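Local coordinates for metallo-carboxypeptidase (Pseudomonas aeruginosa, PDB 4A39), which probably acts as a zinc-dependent carboxypeptidase of the M14 family, removing residues from the C-terminal ends of peptides, as its cytosolic relatives do, at residues 171-185 and 260-274. Numbering follows the deposited sequence.
Sequences LKLWVIAQQHPGEHM and EMKRHGVDLFLDIHG. With ZN (zinc ion), chain C; GEM ((2-guanidinoethylmercapto)succinic acid), chain D.
His180 and His273 meet at the zinc ion with like first torsions, CG beside the backbone N and anti to the carbonyl carbon (chi1 -67° and -68°), while their ring planes stand 62° apart. Each gives its ND1 to the metal, at 2.1 Å for His180 and 2.2 Å for His273. Glu183, extended beyond CG, adds both carboxylate oxygens, and O13 of the bound (2-guanidinoethylmercapto)succinic acid completes the shell. OE1 of Glu183 does double duty: the backbone N of Gly274 donates a hydrogen bond to it (2.9 Å) from above the carboxylate plane, so the strand that carries His273 also steadies the glutamate of the loop after strand 171-177.

A second shell lies behind. Asp271 OD2 takes the in-plane N-H of His273 NE2 at 2.6 Å, fixing that ring's rotation and probably making its ND1 a stronger electron donor. Gln179 NE2 meets Asp271 OD1 on the syn side at 3.1 Å and also bonds Asn240, while Asp238 holds His180 NE2.

What brings the loop of His180 and Glu183 beside His273 is a parallel pairing of strands 171-177 and 268-274, in which Trp174 and Ile176 exchange backbone bonds with Leu268, Leu270 and Ile272. At the far end Trp174 packs against the end of helix 252-264 and the chain just after it: Met261 CG from the helix and Val266 CG2 sit over one face of the indole, and NE1 bonds Gly265 O at 2.9 Å. Tyr215 stacks on the indole as well. Beyond it, Asp267 OD2 receives Lys172 N at 2.8 Å through its anti lone pair and forms a salt bridge with Lys172 NZ.

Metal ligands at the C-terminal ends of neighbouring parallel strands are the hallmark of the M14 carboxypeptidase fold, whose zinc site is a His-x-x-Glu motif plus a distant histidine.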
ATOM      1  N   LEU A 171      22.758  10.407  -6.171  1.00 13.87           N
ATOM      2  CA  LEU A 171      21.584  10.424  -5.302  1.00 11.48           C
ATOM      3  C   LEU A 171      20.973   9.038  -5.129  1.00  9.40           C
ATOM      4  O   LEU A 171      21.005   8.220  -6.045  1.00  9.65           O
ATOM      5  CB  LEU A 171      20.530  11.387  -5.861  1.00 10.90           C
ATOM      6  CG  LEU A 171      20.956  12.855  -5.966  1.00 11.48           C
ATOM      7  CD1 LEU A 171      19.843  13.671  -6.593  1.00 15.10           C
ATOM      8  CD2 LEU A 171      21.299  13.393  -4.584  1.00 12.49           C
ATOM      9  N   LYS A 172      20.424   8.782  -3.943  1.00  9.32           N
ATOM     10  CA  LYS A 172      19.785   7.502  -3.634  1.00  8.72           C
ATOM     11  C   LYS A 172      18.335   7.774  -3.267  1.00  7.52           C
ATOM     12  O   LYS A 172      18.056   8.349  -2.216  1.00  7.36           O
ATOM     13  CB  LYS A 172      20.476   6.814  -2.451  1.00 10.17           C
ATOM     14  CG  LYS A 172      21.928   6.449  -2.689  1.00 14.37           C
ATOM     15  CD  LYS A 172      22.809   7.676  -2.787  1.00 17.10           C
ATOM     16  CE  LYS A 172      23.085   8.279  -1.425  1.00 17.22           C
ATOM     17  NZ  LYS A 172      24.032   9.425  -1.555  1.00 19.94           N
ATOM     18  N   LEU A 173      17.415   7.363  -4.135  1.00  7.79           N
ATOM     19  CA  LEU A 173      15.992   7.591  -3.896  1.00  7.44           C
ATOM     20  C   LEU A 173      15.317   6.295  -3.457  1.00  7.89           C
ATOM     21  O   LEU A 173      15.220   5.340  -4.233  1.00  7.13           O
ATOM     22  CB  LEU A 173      15.333   8.120  -5.171  1.00  9.05           C
ATOM     23  CG  LEU A 173      16.093   9.213  -5.929  1.00  9.89           C
ATOM     24  CD1 LEU A 173      15.218   9.704  -7.066  1.00  8.88           C
ATOM     25  CD2 LEU A 173      16.467  10.363  -5.006  1.00 10.47           C
ATOM     26  N   TRP A 174      14.849   6.276  -2.211  1.00  7.00           N
ATOM     27  CA  TRP A 174      14.208   5.098  -1.645  1.00  6.71           C
ATOM     28  C   TRP A 174      12.688   5.108  -1.626  1.00  4.93           C
ATOM     29  O   TRP A 174      12.057   6.103  -1.248  1.00  5.00           O
ATOM     30  CB  TRP A 174      14.691   4.879  -0.210  1.00  5.98           C
ATOM     31  CG  TRP A 174      16.134   4.518  -0.082  1.00  6.87           C
ATOM     32  CD1 TRP A 174      17.215   5.311  -0.351  1.00  8.76           C
ATOM     33  CD2 TRP A 174      16.656   3.269   0.381  1.00  6.48           C
ATOM     34  NE1 TRP A 174      18.382   4.629  -0.080  1.00  7.72           N
ATOM     35  CE2 TRP A 174      18.066   3.374   0.373  1.00  7.73           C
ATOM     36  CE3 TRP A 174      16.066   2.068   0.805  1.00  6.64           C
ATOM     37  CZ2 TRP A 174      18.898   2.322   0.773  1.00  9.37           C
ATOM     38  CZ3 TRP A 174      16.894   1.021   1.203  1.00  7.60           C
ATOM     39  CH2 TRP A 174      18.297   1.157   1.185  1.00  8.66           C
ATOM     40  N   VAL A 175      12.113   3.975  -2.011  1.00  4.86           N
ATOM     41  CA  VAL A 175      10.667   3.798  -2.001  1.00  4.29           C
ATOM     42  C   VAL A 175      10.367   2.394  -1.482  1.00  4.60           C
ATOM     43  O   VAL A 175      10.812   1.408  -2.078  1.00  5.85           O
ATOM     44  CB  VAL A 175      10.069   3.922  -3.414  1.00  6.45           C
ATOM     45  CG1 VAL A 175       8.553   3.810  -3.343  1.00  7.03           C
ATOM     46  CG2 VAL A 175      10.476   5.249  -4.030  1.00  5.63           C
ATOM     47  N   ILE A 176       9.648   2.311  -0.364  1.00  4.25           N
ATOM     48  CA  ILE A 176       9.273   1.017   0.204  1.00  4.73           C
ATOM     49  C   ILE A 176       7.750   0.960   0.308  1.00  5.63           C
ATOM     50  O   ILE A 176       7.085   1.995   0.456  1.00  4.56           O
ATOM     51  CB  ILE A 176       9.919   0.775   1.596  1.00  5.39           C
ATOM     52  CG1 ILE A 176       9.313   1.706   2.642  1.00  6.10           C
ATOM     53  CG2 ILE A 176      11.431   0.985   1.503  1.00  5.81           C
ATOM     54  CD1 ILE A 176       9.824   1.440   4.040  1.00 11.35           C
ATOM     55  N   ALA A 177       7.197  -0.245   0.239  1.00  2.75           N
ATOM     56  CA  ALA A 177       5.746  -0.382   0.257  1.00  3.03           C
ATOM     57  C   ALA A 177       5.153  -1.491   1.110  1.00  3.81           C
ATOM     58  O   ALA A 177       5.796  -2.497   1.407  1.00  3.83           O
ATOM     59  CB  ALA A 177       5.247  -0.545  -1.175  1.00  1.64           C
ATOM     60  N   GLN A 178       3.895  -1.273   1.475  1.00  4.11           N
ATOM     61  CA  GLN A 178       3.077  -2.208   2.235  1.00  5.17           C
ATOM     62  C   GLN A 178       3.608  -2.755   3.554  1.00  5.44           C
ATOM     63  O   GLN A 178       3.578  -3.965   3.787  1.00  5.80           O
ATOM     64  CB  GLN A 178       2.652  -3.369   1.313  1.00  4.13           C
ATOM     65  CG  GLN A 178       1.161  -3.732   1.422  1.00  3.84           C
ATOM     66  CD  GLN A 178       0.689  -4.657   0.307  1.00  3.84           C
ATOM     67  OE1 GLN A 178       0.946  -4.403  -0.866  1.00  5.83           O
ATOM     68  NE2 GLN A 178      -0.021  -5.727   0.671  1.00  5.94           N
ATOM     69  N   GLN A 179       4.096  -1.870   4.419  1.00  4.37           N
ATOM     70  CA  GLN A 179       4.548  -2.300   5.741  1.00  3.14           C
ATOM     71  C   GLN A 179       3.329  -2.885   6.454  1.00  3.89           C
ATOM     72  O   GLN A 179       3.449  -3.788   7.280  1.00  5.16           O
ATOM     73  CB  GLN A 179       5.078  -1.128   6.555  1.00  4.07           C
ATOM     74  CG  GLN A 179       6.459  -0.659   6.175  1.00  4.60           C
ATOM     75  CD  GLN A 179       6.995   0.304   7.207  1.00  4.93           C
ATOM     76  OE1 GLN A 179       7.444  -0.109   8.283  1.00  5.80           O
ATOM     77  NE2 GLN A 179       6.920   1.597   6.907  1.00  4.47           N
ATOM     78  N   HIS A 180       2.155  -2.335   6.151  1.00  3.43           N
ATOM     79  CA  HIS A 180       0.899  -2.824   6.717  1.00  5.15           C
ATOM     80  C   HIS A 180       0.325  -3.708   5.612  1.00  4.67           C
ATOM     81  O   HIS A 180      -0.071  -3.219   4.554  1.00  5.46           O
ATOM     82  CB  HIS A 180      -0.012  -1.640   7.042  1.00  4.54           C
ATOM     83  CG  HIS A 180       0.521  -0.776   8.143  1.00  4.06           C
ATOM     84  ND1 HIS A 180       0.563   0.599   8.062  1.00  6.73           N
ATOM     85  CD2 HIS A 180       1.046  -1.096   9.349  1.00  6.38           C
ATOM     86  CE1 HIS A 180       1.092   1.089   9.168  1.00  5.76           C
ATOM     87  NE2 HIS A 180       1.394   0.082   9.966  1.00  4.08           N
ATOM     88  N   PRO A 181       0.273  -5.031   5.856  1.00  4.61           N
ATOM     89  CA  PRO A 181      -0.217  -6.030   4.902  1.00  3.77           C
ATOM     90  C   PRO A 181      -1.552  -5.815   4.208  1.00  5.54           C
ATOM     91  O   PRO A 181      -1.710  -6.201   3.048  1.00  6.39           O
ATOM     92  CB  PRO A 181      -0.178  -7.325   5.712  1.00  5.35           C
ATOM     93  CG  PRO A 181      -0.480  -6.856   7.097  1.00  3.61           C
ATOM     94  CD  PRO A 181       0.405  -5.625   7.201  1.00  3.67           C
ATOM     95  N   GLY A 182      -2.508  -5.204   4.899  1.00  4.13           N
ATOM     96  CA  GLY A 182      -3.810  -4.992   4.291  1.00  4.85           C
ATOM     97  C   GLY A 182      -3.887  -3.859   3.283  1.00  4.52           C
ATOM     98  O   GLY A 182      -4.892  -3.717   2.581  1.00  5.70           O
ATOM     99  N   GLU A 183      -2.831  -3.058   3.190  1.00  4.32           N
ATOM    100  CA  GLU A 183      -2.831  -1.913   2.279  1.00  4.07           C
ATOM    101  C   GLU A 183      -2.280  -2.286   0.909  1.00  3.66           C
ATOM    102  O   GLU A 183      -1.269  -1.756   0.450  1.00  4.40           O
ATOM    103  CB  GLU A 183      -2.043  -0.767   2.931  1.00  4.05           C
ATOM    104  CG  GLU A 183      -2.786  -0.188   4.142  1.00  5.37           C
ATOM    105  CD  GLU A 183      -1.901   0.593   5.099  1.00  4.28           C
ATOM    106  OE1 GLU A 183      -0.878   1.157   4.653  1.00  6.65           O
ATOM    107  OE2 GLU A 183      -2.248   0.652   6.303  1.00  4.74           O
ATOM    108  N   HIS A 184      -2.999  -3.193   0.252  1.00  4.57           N
ATOM    109  CA  HIS A 184      -2.618  -3.726  -1.051  1.00  3.75           C
ATOM    110  C   HIS A 184      -2.399  -2.723  -2.172  1.00  4.01           C
ATOM    111  O   HIS A 184      -1.702  -3.022  -3.143  1.00  5.66           O
ATOM    112  CB  HIS A 184      -3.636  -4.793  -1.465  1.00  3.81           C
ATOM    113  CG  HIS A 184      -3.520  -6.058  -0.672  1.00  5.20           C
ATOM    114  ND1 HIS A 184      -2.903  -7.189  -1.163  1.00  5.52           N
ATOM    115  CD2 HIS A 184      -3.874  -6.346   0.603  1.00  5.88           C
ATOM    116  CE1 HIS A 184      -2.883  -8.120  -0.224  1.00  5.30           C
ATOM    117  NE2 HIS A 184      -3.465  -7.634   0.858  1.00  5.10           N
ATOM    118  N   MET A 185      -2.992  -1.541  -2.054  1.00  3.79           N
ATOM    119  CA  MET A 185      -2.790  -0.514  -3.066  1.00  2.97           C
ATOM    120  C   MET A 185      -1.305  -0.163  -3.127  1.00  3.21           C
ATOM    121  O   MET A 185      -0.804   0.274  -4.161  1.00  4.25           O
ATOM    122  CB  MET A 185      -3.600   0.746  -2.727  1.00  2.16           C
ATOM    123  CG  MET A 185      -3.373   1.291  -1.312  1.00  1.63           C
ATOM    124  SD  MET A 185      -4.362   0.469  -0.038  1.00  4.68           S
ATOM    125  CE  MET A 185      -5.972   1.249  -0.318  1.00  3.99           C
ATOM    126  N   GLU A 260      20.614  -1.566   5.298  1.00  8.79           N
ATOM    127  CA  GLU A 260      20.950  -1.221   3.925  1.00  8.02           C
ATOM    128  C   GLU A 260      21.000   0.294   3.756  1.00  9.17           C
ATOM    129  O   GLU A 260      21.832   0.818   3.011  1.00 10.05           O
ATOM    130  CB  GLU A 260      19.929  -1.826   2.956  1.00  9.15           C
ATOM    131  CG  GLU A 260      19.957  -3.352   2.893  1.00 11.62           C
ATOM    132  CD  GLU A 260      21.314  -3.901   2.486  1.00 13.67           C
ATOM    133  OE1 GLU A 260      21.921  -3.352   1.542  1.00 15.15           O
ATOM    134  OE2 GLU A 260      21.772  -4.887   3.102  1.00 15.92           O
ATOM    135  N   MET A 261      20.112   1.004   4.446  1.00  7.79           N
ATOM    136  CA  MET A 261      20.098   2.460   4.352  1.00  9.04           C
ATOM    137  C   MET A 261      21.375   3.031   4.948  1.00 10.39           C
ATOM    138  O   MET A 261      21.984   3.937   4.386  1.00 11.14           O
ATOM    139  CB  MET A 261      18.892   3.050   5.086  1.00  9.22           C
ATOM    140  CG  MET A 261      17.544   2.739   4.458  1.00 10.37           C
ATOM    141  SD  MET A 261      16.199   3.572   5.339  1.00  8.13           S
ATOM    142  CE  MET A 261      14.968   3.706   4.029  1.00  6.84           C
ATOM    143  N   LYS A 262      21.789   2.497   6.086  1.00 11.73           N
ATOM    144  CA  LYS A 262      22.995   2.983   6.745  1.00 14.02           C
ATOM    145  C   LYS A 262      24.223   2.854   5.859  1.00 14.74           C
ATOM    146  O   LYS A 262      25.115   3.712   5.876  1.00 16.74           O
ATOM    147  CB  LYS A 262      23.218   2.219   8.054  1.00 14.21           C
ATOM    148  CG  LYS A 262      22.225   2.556   9.155  1.00 17.03           C
ATOM    149  CD  LYS A 262      22.414   1.685  10.393  1.00 18.74           C
ATOM    150  CE  LYS A 262      21.412   2.049  11.478  1.00 18.49           C
ATOM    151  NZ  LYS A 262      21.450   1.093  12.618  1.00 20.08           N
ATOM    152  N   ARG A 263      24.254   1.790   5.064  1.00 14.33           N
ATOM    153  CA  ARG A 263      25.376   1.517   4.180  1.00 16.56           C
ATOM    154  C   ARG A 263      25.380   2.271   2.859  1.00 14.43           C
ATOM    155  O   ARG A 263      26.441   2.662   2.376  1.00 13.15           O
ATOM    156  CB  ARG A 263      25.456   0.014   3.904  1.00 17.20           C
ATOM    157  CG  ARG A 263      26.686  -0.436   3.134  1.00 21.65           C
ATOM    158  CD  ARG A 263      27.080  -1.820   3.591  1.00 21.63           C
ATOM    159  NE  ARG A 263      26.105  -2.831   3.193  1.00 23.68           N
ATOM    160  CZ  ARG A 263      26.032  -3.323   1.964  1.00 21.56           C
ATOM    161  NH1 ARG A 263      26.872  -2.882   1.046  1.00 21.48           N
ATOM    162  NH2 ARG A 263      25.151  -4.266   1.662  1.00 23.23           N
ATOM    163  N   HIS A 264      24.212   2.474   2.267  1.00 12.55           N
ATOM    164  CA  HIS A 264      24.183   3.175   0.992  1.00 12.16           C
ATOM    165  C   HIS A 264      23.818   4.649   1.046  1.00 12.59           C
ATOM    166  O   HIS A 264      24.170   5.396   0.132  1.00 14.29           O
ATOM    167  CB  HIS A 264      23.244   2.464   0.013  1.00 12.58           C
ATOM    168  CG  HIS A 264      23.544   1.012  -0.164  1.00 14.59           C
ATOM    169  ND1 HIS A 264      23.067   0.038   0.686  1.00 17.58           N
ATOM    170  CD2 HIS A 264      24.293   0.370  -1.089  1.00 16.39           C
ATOM    171  CE1 HIS A 264      23.500  -1.142   0.286  1.00 15.41           C
ATOM    172  NE2 HIS A 264      24.244  -0.969  -0.791  1.00 15.11           N
ATOM    173  N   GLY A 265      23.119   5.083   2.087  1.00 10.65           N
ATOM    174  CA  GLY A 265      22.734   6.485   2.190  1.00  9.02           C
ATOM    175  C   GLY A 265      21.350   6.698   1.611  1.00  9.06           C
ATOM    176  O   GLY A 265      20.879   5.885   0.806  1.00  7.88           O
ATOM    177  N   VAL A 266      20.707   7.792   2.017  1.00  7.92           N
ATOM    178  CA  VAL A 266      19.354   8.120   1.575  1.00  6.89           C
ATOM    179  C   VAL A 266      19.201   9.610   1.256  1.00  6.38           C
ATOM    180  O   VAL A 266      19.554  10.461   2.070  1.00  7.78           O
ATOM    181  CB  VAL A 266      18.317   7.762   2.675  1.00  6.55           C
ATOM    182  CG1 VAL A 266      16.908   8.063   2.184  1.00  7.43           C
ATOM    183  CG2 VAL A 266      18.449   6.293   3.069  1.00  7.44           C
ATOM    184  N   ASP A 267      18.661   9.920   0.076  1.00  6.11           N
ATOM    185  CA  ASP A 267      18.453  11.311  -0.327  1.00  5.10           C
ATOM    186  C   ASP A 267      16.977  11.622  -0.593  1.00  6.02           C
ATOM    187  O   ASP A 267      16.611  12.755  -0.899  1.00  6.65           O
ATOM    188  CB  ASP A 267      19.298  11.633  -1.564  1.00  5.83           C
ATOM    189  CG  ASP A 267      20.782  11.417  -1.319  1.00  6.80           C
ATOM    190  OD1 ASP A 267      21.329  12.057  -0.392  1.00  8.54           O
ATOM    191  OD2 ASP A 267      21.397  10.608  -2.042  1.00  7.23           O
ATOM    192  N   LEU A 268      16.137  10.601  -0.461  1.00  6.11           N
ATOM    193  CA  LEU A 268      14.696  10.727  -0.661  1.00  7.85           C
ATOM    194  C   LEU A 268      14.067   9.456  -0.124  1.00  7.29           C
ATOM    195  O   LEU A 268      14.609   8.366  -0.320  1.00  6.30           O
ATOM    196  CB  LEU A 268      14.347  10.852  -2.145  1.00  8.88           C
ATOM    197  CG  LEU A 268      12.838  10.791  -2.416  1.00 12.25           C
ATOM    198  CD1 LEU A 268      12.233  12.173  -2.234  1.00 10.54           C
ATOM    199  CD2 LEU A 268      12.578  10.279  -3.816  1.00 15.00           C
ATOM    200  N   PHE A 269      12.931   9.585   0.551  1.00  5.67           N
ATOM    201  CA  PHE A 269      12.258   8.412   1.091  1.00  5.21           C
ATOM    202  C   PHE A 269      10.746   8.510   0.991  1.00  5.45           C
ATOM    203  O   PHE A 269      10.145   9.454   1.501  1.00  7.53           O
ATOM    204  CB  PHE A 269      12.636   8.200   2.557  1.00  3.83           C
ATOM    205  CG  PHE A 269      11.941   7.029   3.196  1.00  4.59           C
ATOM    206  CD1 PHE A 269      12.198   5.727   2.763  1.00  6.84           C
ATOM    207  CD2 PHE A 269      11.017   7.225   4.215  1.00  4.60           C
ATOM    208  CE1 PHE A 269      11.540   4.642   3.340  1.00  5.52           C
ATOM    209  CE2 PHE A 269      10.352   6.146   4.799  1.00  4.48           C
ATOM    210  CZ  PHE A 269      10.613   4.853   4.364  1.00  4.35           C
ATOM    211  N   LEU A 270      10.139   7.530   0.330  1.00  4.59           N
ATOM    212  CA  LEU A 270       8.690   7.488   0.196  1.00  4.13           C
ATOM    213  C   LEU A 270       8.215   6.153   0.768  1.00  4.56           C
ATOM    214  O   LEU A 270       8.679   5.092   0.346  1.00  4.17           O
ATOM    215  CB  LEU A 270       8.277   7.602  -1.276  1.00  4.17           C
ATOM    216  CG  LEU A 270       8.688   8.881  -2.013  1.00  7.09           C
ATOM    217  CD1 LEU A 270       8.194   8.824  -3.452  1.00  9.68           C
ATOM    218  CD2 LEU A 270       8.104  10.097  -1.302  1.00  7.84           C
ATOM    219  N   ASP A 271       7.303   6.223   1.735  1.00  2.89           N
ATOM    220  CA  ASP A 271       6.743   5.045   2.398  1.00  3.81           C
ATOM    221  C   ASP A 271       5.299   4.955   1.896  1.00  3.35           C
ATOM    222  O   ASP A 271       4.469   5.792   2.229  1.00  3.62           O
ATOM    223  CB  ASP A 271       6.820   5.267   3.917  1.00  4.67           C
ATOM    224  CG  ASP A 271       6.416   4.050   4.723  1.00  3.75           C
ATOM    225  OD1 ASP A 271       6.430   2.921   4.188  1.00  5.49           O
ATOM    226  OD2 ASP A 271       6.095   4.230   5.915  1.00  3.32           O
ATOM    227  N   ILE A 272       5.011   3.936   1.087  1.00  3.16           N
ATOM    228  CA  ILE A 272       3.688   3.781   0.482  1.00  4.64           C
ATOM    229  C   ILE A 272       2.671   3.036   1.345  1.00  4.10           C
ATOM    230  O   ILE A 272       2.882   1.875   1.709  1.00  5.47           O
ATOM    231  CB  ILE A 272       3.797   3.085  -0.895  1.00  2.39           C
ATOM    232  CG1 ILE A 272       4.983   3.655  -1.687  1.00  5.17           C
ATOM    233  CG2 ILE A 272       2.507   3.302  -1.685  1.00  4.30           C
ATOM    234  CD1 ILE A 272       4.938   5.170  -1.901  1.00  5.67           C
ATOM    235  N   HIS A 273       1.559   3.717   1.634  1.00  3.82           N
ATOM    236  CA  HIS A 273       0.475   3.206   2.481  1.00  3.24           C
ATOM    237  C   HIS A 273      -0.913   3.433   1.873  1.00  3.44           C
ATOM    238  O   HIS A 273      -1.060   3.984   0.786  1.00  3.19           O
ATOM    239  CB  HIS A 273       0.479   3.923   3.838  1.00  3.92           C
ATOM    240  CG  HIS A 273       1.659   3.615   4.707  1.00  3.61           C
ATOM    241  ND1 HIS A 273       1.561   2.834   5.839  1.00  4.98           N
ATOM    242  CD2 HIS A 273       2.949   4.024   4.645  1.00  5.02           C
ATOM    243  CE1 HIS A 273       2.737   2.777   6.437  1.00  6.78           C
ATOM    244  NE2 HIS A 273       3.597   3.491   5.733  1.00  5.99           N
ATOM    245  N   GLY A 274      -1.926   3.011   2.624  1.00  3.53           N
ATOM    246  CA  GLY A 274      -3.307   3.193   2.215  1.00  4.21           C
ATOM    247  C   GLY A 274      -4.102   3.613   3.437  1.00  4.79           C
ATOM    248  O   GLY A 274      -3.848   3.120   4.537  1.00  4.25           O
TER
HETATM  249 ZN    ZN C1376      -0.221   1.909   6.627  1.00  4.89          ZN
HETATM  250  C8  GEM D1377       0.282   5.811   9.182  1.00 20.65           C
HETATM  251  S7  GEM D1377       1.633   5.935   7.955  1.00 27.79           S
HETATM  252  C6  GEM D1377       2.152   7.673   8.203  1.00 21.99           C
HETATM  253  C5  GEM D1377       1.037   8.610   8.675  1.00 19.59           C
HETATM  254  N3  GEM D1377       0.677   8.321  10.070  1.00 18.95           N
HETATM  255  C1  GEM D1377       0.906   9.238  11.009  1.00 17.79           C
HETATM  256  N4  GEM D1377       1.468  10.396  10.673  1.00 18.93           N
HETATM  257  N2  GEM D1377       0.587   9.001  12.277  1.00 18.70           N
HETATM  258  C9  GEM D1377       0.552   4.707  10.207  1.00 19.23           C
HETATM  259  O14 GEM D1377       1.659   4.124  10.155  1.00 16.11           O
HETATM  260  O15 GEM D1377      -0.359   4.468  11.025  1.00 18.70           O
HETATM  261  C10 GEM D1377      -1.066   5.590   8.492  1.00 17.72           C
HETATM  262  C11 GEM D1377      -1.094   4.279   7.701  1.00 15.49           C
HETATM  263  O12 GEM D1377      -1.455   4.337   6.504  1.00  9.14           O
HETATM  264  O13 GEM D1377      -0.769   3.243   8.316  1.00 12.44           O
HETATM  265  O   HOH W   1       4.454   1.018   3.824  1.00  4.55           O
HETATM  266  O   HOH W   2       1.689  -0.030   4.286  1.00  4.80           O